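Local coordinates for protein putative drug/sodium antiporter (Escherichia coli, PDB 4Z3N) that is a MATE-family membrane transporter implicated in moving the genotoxin colibactin across the cell membrane, probably as an antiporter, at residues A[34-39]-A[310-315]; A[169-174]-A[227-232]; A[264-269]-A[404-409]; A[288-293]-A[366-371]. All blocks are in the same frame, centred on the assembly; numbering follows the deposited sequence.

Contact 1 of 4, residues A[34-39]-A[310-315]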
loop_
_atom_site.group_PDB
_atom_site.type_symbol
_atom_site.label_atom_id
_atom_site.label_comp_id
_atom_site.label_asym_id
_atom_site.label_seq_id
_atom_site.Cartn_x
_atom_site.Cartn_y
_atom_site.Cartn_z
ATOM N N ARG A 34 7.673 -2.039 -18.071
ATOM C CA ARG A 34 6.466 -2.163 -18.872
ATOM C C ARG A 34 5.315 -2.664 -18.022
ATOM O O ARG A 34 4.150 -2.424 -18.323
ATOM C CB ARG A 34 6.691 -3.094 -20.043
ATOM C CG ARG A 34 6.228 -4.473 -19.774
ATOM C CD ARG A 34 6.880 -5.419 -20.755
ATOM N NE ARG A 34 5.933 -5.889 -21.753
ATOM C CZ ARG A 34 6.253 -6.720 -22.732
ATOM N NH1 ARG A 34 7.505 -7.156 -22.839
ATOM N NH2 ARG A 34 5.322 -7.104 -23.598
ATOM N N MET A 35 5.653 -3.393 -16.972
ATOM C CA MET A 35 4.677 -3.841 -16.008
ATOM C C MET A 35 4.373 -2.798 -14.948
ATOM O O MET A 35 3.225 -2.677 -14.500
ATOM C CB MET A 35 5.161 -5.118 -15.356
ATOM C CG MET A 35 5.194 -6.284 -16.304
ATOM S SD MET A 35 5.855 -7.724 -15.486
ATOM C CE MET A 35 4.509 -8.155 -14.389
ATOM N N ALA A 36 5.395 -2.050 -14.528
ATOM C CA ALA A 36 5.220 -1.088 -13.431
ATOM C C ALA A 36 4.599 0.218 -13.874
ATOM O O ALA A 36 3.999 0.897 -13.059
ATOM C CB ALA A 36 6.530 -0.813 -12.740
ATOM N N LEU A 37 4.759 0.597 -15.140
ATOM C CA LEU A 37 4.252 1.904 -15.582
ATOM C C LEU A 37 2.724 1.974 -15.611
ATOM O O LEU A 37 2.148 2.946 -15.125
ATOM C CB LEU A 37 4.812 2.287 -16.949
ATOM C CG LEU A 37 6.208 2.927 -16.981
ATOM C CD1 LEU A 37 6.456 3.550 -18.342
ATOM C CD2 LEU A 37 6.413 3.960 -15.868
ATOM N N PRO A 38 2.064 0.952 -16.187
ATOM C CA PRO A 38 0.596 0.875 -16.137
ATOM C C PRO A 38 0.079 0.910 -14.713
ATOM O O PRO A 38 -0.967 1.497 -14.448
ATOM C CB PRO A 38 0.287 -0.483 -16.772
ATOM C CG PRO A 38 1.458 -0.761 -17.649
ATOM C CD PRO A 38 2.647 -0.139 -16.985
ATOM N N MET A 39 0.821 0.263 -13.817
ATOM C CA MET A 39 0.469 0.173 -12.400
ATOM C C MET A 39 0.559 1.537 -11.740
ATOM O O MET A 39 -0.260 1.888 -10.894
ATOM C CB MET A 39 1.378 -0.821 -11.664
ATOM C CG MET A 39 0.960 -1.062 -10.224
ATOM S SD MET A 39 -0.761 -1.607 -10.030
ATOM C CE MET A 39 -0.669 -3.294 -10.621
ATOM N N ALA A 310 7.440 -2.537 -7.103
ATOM C CA ALA A 310 7.202 -3.658 -6.204
ATOM C C ALA A 310 6.156 -4.610 -6.753
ATOM O O ALA A 310 6.319 -5.843 -6.658
ATOM C CB ALA A 310 6.768 -3.163 -4.815
ATOM N N THR A 311 5.071 -4.052 -7.294
ATOM C CA THR A 311 3.968 -4.887 -7.750
ATOM C C THR A 311 4.451 -5.694 -8.947
ATOM O O THR A 311 4.079 -6.862 -9.095
ATOM C CB THR A 311 2.648 -4.083 -8.155
ATOM O OG1 THR A 311 2.887 -3.253 -9.298
ATOM C CG2 THR A 311 2.093 -3.264 -7.010
ATOM N N ALA A 312 5.297 -5.068 -9.772
ATOM C CA ALA A 312 5.818 -5.685 -10.997
ATOM C C ALA A 312 6.774 -6.812 -10.653
ATOM O O ALA A 312 6.867 -7.807 -11.370
ATOM C CB ALA A 312 6.517 -4.651 -11.874
ATOM N N LEU A 313 7.468 -6.631 -9.534
ATOM C CA LEU A 313 8.512 -7.532 -9.096
ATOM C C LEU A 313 7.925 -8.810 -8.523
ATOM O O LEU A 313 8.533 -9.879 -8.636
ATOM C CB LEU A 313 9.412 -6.854 -8.056
ATOM C CG LEU A 313 10.520 -7.763 -7.513
ATOM C CD1 LEU A 313 11.570 -8.104 -8.597
ATOM C CD2 LEU A 313 11.162 -7.139 -6.312
ATOM N N LEU A 314 6.754 -8.694 -7.904
ATOM C CA LEU A 314 6.050 -9.856 -7.365
ATOM C C LEU A 314 5.747 -10.886 -8.484
ATOM O O LEU A 314 6.050 -12.080 -8.381
ATOM C CB LEU A 314 4.752 -9.415 -6.660
ATOM C CG LEU A 314 4.023 -10.558 -5.948
ATOM C CD1 LEU A 314 4.299 -10.510 -4.482
ATOM C CD2 LEU A 314 2.540 -10.523 -6.217
ATOM N N THR A 315 5.168 -10.392 -9.567
ATOM C CA THR A 315 4.921 -11.201 -10.744
ATOM C C THR A 315 6.173 -11.828 -11.366
ATOM O O THR A 315 6.154 -13.005 -11.754
ATOM C CB THR A 315 4.249 -10.369 -11.788
ATOM O OG1 THR A 315 3.252 -9.569 -11.138
ATOM C CG2 THR A 315 3.620 -11.268 -12.832
#

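Contact 2 of 4, residues A[169-174]-A[227-232]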
loop_
_atom_site.group_PDB
_atom_site.type_symbol
_atom_site.label_atom_id
_atom_site.label_comp_id
_atom_site.label_asym_id
_atom_site.label_seq_id
_atom_site.Cartn_x
_atom_site.Cartn_y
_atom_site.Cartn_z
ATOM N N GLY A 169 -9.678 -6.716 -4.589
ATOM C CA GLY A 169 -8.419 -7.336 -4.212
ATOM C C GLY A 169 -8.149 -8.633 -4.964
ATOM O O GLY A 169 -7.104 -8.787 -5.595
ATOM N N VAL A 170 -9.098 -9.565 -4.904
ATOM C CA VAL A 170 -9.029 -10.797 -5.696
ATOM C C VAL A 170 -8.713 -10.535 -7.188
ATOM O O VAL A 170 -7.790 -11.136 -7.757
ATOM C CB VAL A 170 -10.350 -11.590 -5.612
ATOM C CG1 VAL A 170 -10.322 -12.809 -6.559
ATOM C CG2 VAL A 170 -10.626 -12.013 -4.191
ATOM N N MET A 171 -9.481 -9.635 -7.799
ATOM C CA MET A 171 -9.344 -9.304 -9.205
ATOM C C MET A 171 -7.984 -8.687 -9.521
ATOM O O MET A 171 -7.303 -9.110 -10.473
ATOM C CB MET A 171 -10.464 -8.356 -9.625
ATOM C CG MET A 171 -11.867 -8.939 -9.471
ATOM S SD MET A 171 -12.194 -10.387 -10.514
ATOM C CE MET A 171 -11.289 -11.669 -9.657
ATOM N N MET A 172 -7.603 -7.689 -8.724
ATOM C CA MET A 172 -6.278 -7.087 -8.815
ATOM C C MET A 172 -5.219 -8.174 -8.729
ATOM O O MET A 172 -4.295 -8.212 -9.543
ATOM C CB MET A 172 -6.060 -6.063 -7.701
ATOM C CG MET A 172 -6.940 -4.813 -7.780
ATOM S SD MET A 172 -6.195 -3.537 -8.804
ATOM C CE MET A 172 -4.627 -3.309 -7.964
ATOM N N GLY A 173 -5.370 -9.061 -7.747
ATOM C CA GLY A 173 -4.438 -10.159 -7.546
ATOM C C GLY A 173 -4.430 -11.144 -8.706
ATOM O O GLY A 173 -3.388 -11.693 -9.079
ATOM N N LEU A 174 -5.601 -11.356 -9.286
ATOM C CA LEU A 174 -5.727 -12.220 -10.448
ATOM C C LEU A 174 -4.954 -11.669 -11.664
ATOM O O LEU A 174 -4.108 -12.363 -12.230
ATOM C CB LEU A 174 -7.212 -12.418 -10.782
ATOM C CG LEU A 174 -7.546 -13.410 -11.890
ATOM C CD1 LEU A 174 -6.631 -14.575 -11.770
ATOM C CD2 LEU A 174 -8.982 -13.877 -11.773
ATOM N N TYR A 227 -15.751 -4.308 -14.888
ATOM C CA TYR A 227 -14.748 -4.393 -15.945
ATOM C C TYR A 227 -13.908 -5.663 -15.847
ATOM O O TYR A 227 -13.614 -6.308 -16.858
ATOM C CB TYR A 227 -13.825 -3.177 -15.904
ATOM C CG TYR A 227 -12.948 -3.053 -17.119
ATOM C CD1 TYR A 227 -11.773 -3.779 -17.224
ATOM C CD2 TYR A 227 -13.297 -2.213 -18.169
ATOM C CE1 TYR A 227 -10.968 -3.679 -18.347
ATOM C CE2 TYR A 227 -12.496 -2.102 -19.289
ATOM C CZ TYR A 227 -11.333 -2.838 -19.370
ATOM O OH TYR A 227 -10.526 -2.736 -20.473
ATOM N N PHE A 228 -13.515 -6.005 -14.624
ATOM C CA PHE A 228 -12.672 -7.164 -14.381
ATOM C C PHE A 228 -13.369 -8.460 -14.780
ATOM O O PHE A 228 -12.823 -9.265 -15.538
ATOM C CB PHE A 228 -12.261 -7.223 -12.914
ATOM C CG PHE A 228 -11.139 -6.292 -12.563
ATOM C CD1 PHE A 228 -10.165 -5.981 -13.495
ATOM C CD2 PHE A 228 -11.054 -5.731 -11.295
ATOM C CE1 PHE A 228 -9.123 -5.114 -13.165
ATOM C CE2 PHE A 228 -10.020 -4.877 -10.959
ATOM C CZ PHE A 228 -9.055 -4.563 -11.894
ATOM N N ILE A 229 -14.574 -8.655 -14.268
ATOM C CA ILE A 229 -15.309 -9.880 -14.531
ATOM C C ILE A 229 -15.629 -10.030 -16.015
ATOM O O ILE A 229 -15.484 -11.123 -16.568
ATOM C CB ILE A 229 -16.604 -9.944 -13.708
ATOM C CG1 ILE A 229 -16.277 -9.933 -12.208
ATOM C CG2 ILE A 229 -17.406 -11.195 -14.064
ATOM C CD1 ILE A 229 -17.504 -10.072 -11.314
ATOM N N TYR A 230 -16.035 -8.947 -16.673
ATOM C CA TYR A 230 -16.282 -9.040 -18.114
ATOM C C TYR A 230 -15.004 -9.396 -18.857
ATOM O O TYR A 230 -15.012 -10.299 -19.680
ATOM C CB TYR A 230 -16.896 -7.751 -18.668
ATOM C CG TYR A 230 -18.352 -7.607 -18.272
ATOM C CD1 TYR A 230 -19.153 -8.734 -18.078
ATOM C CD2 TYR A 230 -18.922 -6.351 -18.055
ATOM C CE1 TYR A 230 -20.482 -8.615 -17.695
ATOM C CE2 TYR A 230 -20.254 -6.223 -17.670
ATOM C CZ TYR A 230 -21.025 -7.360 -17.494
ATOM O OH TYR A 230 -22.341 -7.245 -17.116
ATOM N N THR A 231 -13.909 -8.704 -18.561
ATOM C CA THR A 231 -12.616 -9.048 -19.146
ATOM C C THR A 231 -12.336 -10.519 -18.907
ATOM O O THR A 231 -11.959 -11.265 -19.812
ATOM C CB THR A 231 -11.465 -8.211 -18.546
ATOM O OG1 THR A 231 -11.567 -6.856 -18.990
ATOM C CG2 THR A 231 -10.113 -8.769 -18.966
ATOM N N LEU A 232 -12.566 -10.928 -17.671
ATOM C CA LEU A 232 -12.254 -12.266 -17.203
ATOM C C LEU A 232 -13.117 -13.337 -17.876
ATOM O O LEU A 232 -12.812 -14.525 -17.807
ATOM C CB LEU A 232 -12.422 -12.302 -15.690
ATOM C CG LEU A 232 -11.871 -13.456 -14.883
ATOM C CD1 LEU A 232 -10.531 -13.886 -15.447
ATOM C CD2 LEU A 232 -11.744 -12.970 -13.456
#

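Contact 3 of 4, residues A[264-269]-A[404-409]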
loop_
_atom_site.group_PDB
_atom_site.type_symbol
_atom_site.label_atom_id
_atom_site.label_comp_id
_atom_site.label_asym_id
_atom_site.label_seq_id
_atom_site.Cartn_x
_atom_site.Cartn_y
_atom_site.Cartn_z
ATOM N N MET A 264 -1.011 -7.884 5.691
ATOM C CA MET A 264 -1.824 -7.096 6.599
ATOM C C MET A 264 -1.046 -6.767 7.863
ATOM O O MET A 264 -1.149 -5.679 8.409
ATOM C CB MET A 264 -3.098 -7.844 6.943
ATOM C CG MET A 264 -3.912 -8.188 5.743
ATOM S SD MET A 264 -5.277 -9.215 6.272
ATOM C CE MET A 264 -5.807 -9.955 4.715
ATOM N N LEU A 265 -0.264 -7.729 8.324
ATOM C CA LEU A 265 0.527 -7.541 9.513
ATOM C C LEU A 265 1.559 -6.434 9.299
ATOM O O LEU A 265 1.888 -5.677 10.216
ATOM C CB LEU A 265 1.199 -8.854 9.878
ATOM C CG LEU A 265 1.771 -8.927 11.284
ATOM C CD1 LEU A 265 0.655 -8.669 12.305
ATOM C CD2 LEU A 265 2.444 -10.285 11.481
ATOM N N MET A 266 2.066 -6.348 8.073
ATOM C CA MET A 266 3.065 -5.351 7.703
ATOM C C MET A 266 2.472 -3.937 7.598
ATOM O O MET A 266 3.132 -2.967 7.946
ATOM C CB MET A 266 3.733 -5.749 6.383
ATOM C CG MET A 266 4.734 -6.895 6.527
ATOM S SD MET A 266 5.529 -7.393 4.972
ATOM C CE MET A 266 4.317 -8.538 4.323
ATOM N N GLN A 267 1.242 -3.825 7.101
ATOM C CA GLN A 267 0.531 -2.555 7.096
ATOM C C GLN A 267 0.409 -2.071 8.527
ATOM O O GLN A 267 0.569 -0.881 8.833
ATOM C CB GLN A 267 -0.870 -2.699 6.515
ATOM C CG GLN A 267 -0.978 -3.593 5.336
ATOM C CD GLN A 267 -0.596 -2.888 4.080
ATOM O OE1 GLN A 267 0.495 -2.320 3.982
ATOM N NE2 GLN A 267 -1.505 -2.885 3.106
ATOM N N LEU A 268 0.097 -3.023 9.398
ATOM C CA LEU A 268 -0.120 -2.745 10.795
ATOM C C LEU A 268 1.153 -2.151 11.402
ATOM O O LEU A 268 1.128 -1.044 11.943
ATOM C CB LEU A 268 -0.555 -4.024 11.504
ATOM C CG LEU A 268 -1.218 -3.946 12.872
ATOM C CD1 LEU A 268 -2.242 -2.812 12.926
ATOM C CD2 LEU A 268 -1.870 -5.297 13.184
ATOM N N ILE A 269 2.256 -2.883 11.274
ATOM C CA ILE A 269 3.564 -2.459 11.753
ATOM C C ILE A 269 3.962 -1.071 11.251
ATOM O O ILE A 269 4.558 -0.271 11.988
ATOM C CB ILE A 269 4.650 -3.464 11.328
ATOM C CG1 ILE A 269 4.419 -4.814 12.008
ATOM C CG2 ILE A 269 6.054 -2.911 11.639
ATOM C CD1 ILE A 269 5.273 -5.946 11.439
ATOM N N TYR A 404 10.322 -13.481 6.406
ATOM C CA TYR A 404 11.402 -12.537 6.150
ATOM C C TYR A 404 10.879 -11.209 5.625
ATOM O O TYR A 404 11.532 -10.181 5.735
ATOM C CB TYR A 404 12.422 -13.176 5.213
ATOM C CG TYR A 404 13.001 -14.397 5.863
ATOM C CD1 TYR A 404 12.422 -15.658 5.663
ATOM C CD2 TYR A 404 14.079 -14.292 6.737
ATOM C CE1 TYR A 404 12.931 -16.789 6.289
ATOM C CE2 TYR A 404 14.592 -15.414 7.375
ATOM C CZ TYR A 404 14.016 -16.660 7.142
ATOM O OH TYR A 404 14.520 -17.772 7.770
ATOM N N SER A 405 9.676 -11.238 5.087
ATOM C CA SER A 405 8.961 -10.026 4.767
ATOM C C SER A 405 8.711 -9.248 6.035
ATOM O O SER A 405 8.996 -8.057 6.101
ATOM C CB SER A 405 7.632 -10.342 4.074
ATOM O OG SER A 405 7.856 -10.912 2.812
ATOM N N VAL A 406 8.173 -9.930 7.042
ATOM C CA VAL A 406 7.849 -9.281 8.309
ATOM C C VAL A 406 9.111 -8.896 9.079
ATOM O O VAL A 406 9.184 -7.819 9.654
ATOM C CB VAL A 406 6.956 -10.181 9.173
ATOM C CG1 VAL A 406 6.699 -9.548 10.549
ATOM C CG2 VAL A 406 5.652 -10.461 8.438
ATOM N N LEU A 407 10.114 -9.765 9.047
ATOM C CA LEU A 407 11.413 -9.465 9.640
ATOM C C LEU A 407 12.003 -8.138 9.149
ATOM O O LEU A 407 12.555 -7.372 9.934
ATOM C CB LEU A 407 12.397 -10.596 9.356
ATOM C CG LEU A 407 13.820 -10.283 9.826
ATOM C CD1 LEU A 407 13.869 -9.968 11.345
ATOM C CD2 LEU A 407 14.805 -11.408 9.426
ATOM N N LEU A 408 11.884 -7.862 7.853
ATOM C CA LEU A 408 12.468 -6.655 7.285
ATOM C C LEU A 408 11.625 -5.429 7.617
ATOM O O LEU A 408 12.142 -4.337 7.824
ATOM C CB LEU A 408 12.639 -6.808 5.773
ATOM C CG LEU A 408 13.794 -7.734 5.367
ATOM C CD1 LEU A 408 13.685 -8.167 3.905
ATOM C CD2 LEU A 408 15.134 -7.072 5.646
ATOM N N THR A 409 10.318 -5.612 7.688
ATOM C CA THR A 409 9.443 -4.511 8.047
ATOM C C THR A 409 9.607 -4.140 9.532
ATOM O O THR A 409 9.530 -2.971 9.907
ATOM C CB THR A 409 7.996 -4.861 7.739
ATOM O OG1 THR A 409 7.900 -5.211 6.354
ATOM C CG2 THR A 409 7.093 -3.674 8.005
#

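Contact 4 of 4, residues A[288-293]-A[366-371]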
loop_
_atom_site.group_PDB
_atom_site.type_symbol
_atom_site.label_atom_id
_atom_site.label_comp_id
_atom_site.label_asym_id
_atom_site.label_seq_id
_atom_site.Cartn_x
_atom_site.Cartn_y
_atom_site.Cartn_z
ATOM N N ALA A 288 6.143 20.399 15.323
ATOM C CA ALA A 288 6.698 19.285 14.562
ATOM C C ALA A 288 5.599 18.294 14.158
ATOM O O ALA A 288 5.647 17.689 13.077
ATOM C CB ALA A 288 7.780 18.591 15.358
ATOM N N MET A 289 4.599 18.141 15.020
ATOM C CA MET A 289 3.476 17.275 14.696
ATOM C C MET A 289 2.635 17.894 13.585
ATOM O O MET A 289 2.166 17.182 12.698
ATOM C CB MET A 289 2.620 16.999 15.933
ATOM C CG MET A 289 1.431 16.095 15.655
ATOM S SD MET A 289 1.919 14.432 15.131
ATOM C CE MET A 289 1.171 14.362 13.508
ATOM N N ALA A 290 2.462 19.216 13.624
ATOM C CA ALA A 290 1.817 19.929 12.525
ATOM C C ALA A 290 2.654 19.876 11.227
ATOM O O ALA A 290 2.097 19.737 10.127
ATOM C CB ALA A 290 1.540 21.365 12.918
ATOM N N ALA A 291 3.978 19.984 11.354
ATOM C CA ALA A 291 4.873 19.881 10.188
ATOM C C ALA A 291 4.691 18.550 9.435
ATOM O O ALA A 291 4.505 18.528 8.217
ATOM C CB ALA A 291 6.327 20.051 10.615
ATOM N N PHE A 292 4.742 17.451 10.179
ATOM C CA PHE A 292 4.531 16.110 9.646
ATOM C C PHE A 292 3.197 15.982 8.925
ATOM O O PHE A 292 3.102 15.293 7.919
ATOM C CB PHE A 292 4.618 15.092 10.787
ATOM C CG PHE A 292 4.533 13.662 10.356
ATOM C CD1 PHE A 292 5.044 13.251 9.143
ATOM C CD2 PHE A 292 3.957 12.717 11.192
ATOM C CE1 PHE A 292 4.974 11.914 8.762
ATOM C CE2 PHE A 292 3.878 11.385 10.821
ATOM C CZ PHE A 292 4.385 10.982 9.604
ATOM N N THR A 293 2.164 16.641 9.439
ATOM C CA THR A 293 0.861 16.604 8.781
ATOM C C THR A 293 0.950 17.216 7.377
ATOM O O THR A 293 0.240 16.809 6.466
ATOM C CB THR A 293 -0.232 17.347 9.603
ATOM O OG1 THR A 293 -0.383 16.733 10.890
ATOM C CG2 THR A 293 -1.557 17.291 8.879
ATOM N N VAL A 366 5.926 29.853 11.493
ATOM C CA VAL A 366 7.218 29.593 10.859
ATOM C C VAL A 366 7.958 28.450 11.539
ATOM O O VAL A 366 8.816 27.808 10.935
ATOM C CB VAL A 366 8.100 30.852 10.822
ATOM C CG1 VAL A 366 7.248 32.043 10.464
ATOM C CG2 VAL A 366 8.795 31.066 12.143
ATOM N N ALA A 367 7.616 28.191 12.793
ATOM C CA ALA A 367 8.121 27.007 13.464
ATOM C C ALA A 367 7.615 25.753 12.733
ATOM O O ALA A 367 8.341 24.758 12.629
ATOM C CB ALA A 367 7.698 26.989 14.922
ATOM N N VAL A 368 6.384 25.804 12.222
ATOM C CA VAL A 368 5.832 24.659 11.520
ATOM C C VAL A 368 6.478 24.443 10.146
ATOM O O VAL A 368 6.745 23.305 9.767
ATOM C CB VAL A 368 4.309 24.770 11.355
ATOM C CG1 VAL A 368 3.795 23.743 10.319
ATOM C CG2 VAL A 368 3.637 24.561 12.695
ATOM N N SER A 369 6.749 25.515 9.410
ATOM C CA SER A 369 7.397 25.362 8.113
ATOM C C SER A 369 8.903 25.120 8.298
ATOM O O SER A 369 9.560 24.543 7.435
ATOM C CB SER A 369 7.148 26.583 7.220
ATOM O OG SER A 369 8.186 27.533 7.385
ATOM N N ASP A 370 9.450 25.537 9.433
ATOM C CA ASP A 370 10.848 25.225 9.731
ATOM C C ASP A 370 11.046 23.747 10.053
ATOM O O ASP A 370 12.001 23.118 9.595
ATOM C CB ASP A 370 11.366 26.075 10.890
ATOM C CG ASP A 370 11.824 27.437 10.441
ATOM O OD1 ASP A 370 11.834 27.690 9.210
ATOM O OD2 ASP A 370 12.187 28.251 11.313
ATOM N N TYR A 371 10.141 23.197 10.852
ATOM C CA TYR A 371 10.217 21.796 11.215
ATOM C C TYR A 371 10.046 20.913 9.983
ATOM O O TYR A 371 10.725 19.893 9.836
ATOM C CB TYR A 371 9.151 21.463 12.247
ATOM C CG TYR A 371 9.602 21.619 13.673
ATOM C CD1 TYR A 371 10.852 21.185 14.078
ATOM C CD2 TYR A 371 8.763 22.193 14.628
ATOM C CE1 TYR A 371 11.263 21.323 15.398
ATOM C CE2 TYR A 371 9.161 22.328 15.954
ATOM C CZ TYR A 371 10.414 21.897 16.331
ATOM O OH TYR A 371 10.826 22.027 17.643
#

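Contact 1 of 4, residues A[34-39]-A[310-315]
No ring or planar side chain has a face or edge in this contact; the ring of Pro-38 leans on Ile-181 and Met-185 of helix 181-204 instead. What meets is therefore flexible thioether chains, two methyls and two threonines. Ala-312 sits at the centre, its CB 3.8 Å from Met-35 CB and 3.9 Å from Ala-36 CB. Such small groups let the backbones come close: Ala-36 CA lies 5.2 Å from Ala-312 CA, and the local axes approach to 8.2 Å at 136° between their N-to-C directions. The two helices are the first and eighth predicted transmembrane spans, so the pair joins the N-terminal to the C-terminal six-helix bundle, the two lobes of the MATE fold. Helix 28-56 is kinked here, because Pro-38 N gives no bond to the preceding turn. On either side of Ala-312 a methionine meets a threonine one turn apart. Met-35 runs out extended to SD and then bends (chi3 72°), which brings CE obliquely against CB and CG2 of Thr-315. Met-39, its CG anti to the backbone N and its chain folded at chi2 and chi3, meets Thr-311 tip to tip, with CG and CE both beside OG1. That hydroxyl takes the crowded position between N and carbonyl carbon (chi1 65°) and is hydrogen-bonded to Ala-308 O. Thr-315 OG1 is bonded to Gln-176 O, and Gln-176 NE2 bonds to Thr-311 O, so Gln-176 links the N-terminal half to this helix at two points.

Contact 2 of 4, residues A[169-174]-A[227-232]
The aromatic part of the contact belongs to Phe-228, whose ring lies obliquely against the root of Met-171. The two side chains slide past each other in opposite directions, Met-171 CG standing 3.9 Å from Phe-228 CB. Farther out, Met-172 SD comes within 4.3 Å of Phe-228 CZ, a looser touch from a side chain that starts away from the partner helix. Phe-228 also meets the ring of Phe-175, their planes about 25° apart.

The aliphatic contacts fall one turn along. Met-171 is bent at chi2 (-63°) and again at chi3, so its tip turns off from its initial heading and crosses Leu-232 at about a right angle, SD to CD2 of that leucine 3.9 Å. Leu-174 and Leu-232 both carry CG anti to the backbone N and reach tip to tip through their CD2 methyls. Leu-174 also touches Met-92 and Leu-96 of helix 75-101. These helices, 162-177 and 209-232, belong to the fourth and sixth predicted spans, and their pairing ties together part of the N-terminal bundle of the MATE fold. The local axes stay 10.6 Å apart and cross at 45°, a spacing filled by the long side chains.

Polar bonding here runs within the helices, as from Thr-231 OG1 to Tyr-227 O.

Contact 3 of 4, residues A[264-269]-A[404-409]
Met-266 leaves helix 250-284 with CG anti to the carbonyl carbon, beside the backbone N (chi1 -75°). From CB the chain is fully extended through chi2, so that CG passes beside the hydroxyl side of Thr-409, 3.6 Å from OG1, and also lies 4.1 Å from Val-406 CG2. The sulfur comes next: SD is 3.5 Å from Thr-409 OG1 and 3.7 Å from Ser-405 O, lodged at two polar atoms of one helical turn. A bend at chi3 (-85°) then turns CE to Ser-405 CB, at 3.8 Å. The methionine thus crosses Thr-409 at about a right angle and ends on the CB of Ser-405; the OG of that serine is bonded to Ser-393 O of helix 382-399. Gln-397 of that same helix also touches Met-266, so the thioether is packed by two helices at once.

The other side of the contact is made by branched groups. Ile-269 directs CD1 onto Val-406 CG1 at 4.0 Å, the two chains crossing nearly square. Its CG2, anti to the backbone N, meets Thr-409 CG2 at 3.9 Å, that methyl likewise being anti to its own N. Leu-265 brings CD2 more loosely to CG1 of Val-406, from an exposed position.

The local axes run 9.9 Å apart and diverge by only 4° in the same N-to-C sense. Met-266 and Val-406 are nearest in CA position. Such near-parallel alignment of the seventh and eleventh predicted spans belongs to the C-terminal six-helix bundle of the MATE fold.

Contact 4 of 4, residues A[288-293]-A[366-371]
Tyr-371, Val-368 and Ala-291 give up most surface here. The tyrosine ring has the methyl of Ala-288 over one face: the CB sits 3.9 Å from the ring centroid and 14° off the normal, a CH-pi contact displaced slightly toward the rim. The CD2 and CE2 atoms lie next to Ala-288 N. Beyond the ring, Tyr-371 OH is hydrogen-bonded to Asp-285 OD2, which probably limits the swing of the ring. Ile-432 and Tyr-436 of helix 432-453 also touch both Ala-288 and Tyr-371.

Ala-291 points its methyl toward the partner helix, into the place between Val-368 and Tyr-371. Its CB lies 3.6 Å from Tyr-371 CB and 3.4 Å from the carbonyl oxygen of Val-368, so one alanine touches two successive turns. Val-368 answers with both branches. CG1, anti to the backbone N (chi1 166°), rests along the main chain of Ala-291, and CG2 touches Ala-290 CB at 3.8 Å.

Three alanines on one side permit a close approach: the local axes pass 7.8 Å apart, crossing at -60°, and Ala-291 CA comes to 5.1 Å from Val-368 CA. The pair joins the N-terminal turns of helix 286-322 to the start of helix 366-379 within the C-terminal MATE bundle. With methyls, a ring face and backbone as the meeting surfaces, cohesion between these segments probably rests mainly on dispersion and shape fit, while the one tyrosine hydroxyl has its polar need met by Asp-285.

Contact 1 alone bridges the two lobes; contact 2 lies in the N-terminal bundle, contacts 3 and 4 in the C-terminal one. Helix 286-322 serves contacts 1 and 4, whose centres are 35 Å apart. Those two are the buried, alanine-lined pairs with the closest axes, although the centre of contact 4 is 25 Å from the centre of the chain. Contacts 2 and 3 are only partly buried, with wider axes spanned by methionine, leucine or isoleucine. Polar atoms border contacts 1 and 3, where threonine hydroxyls flank thioether chains, whereas contacts 2 and 4 depend more on aromatic rings. Contacts 2 and 4 lie on opposite sides of the chain's centre.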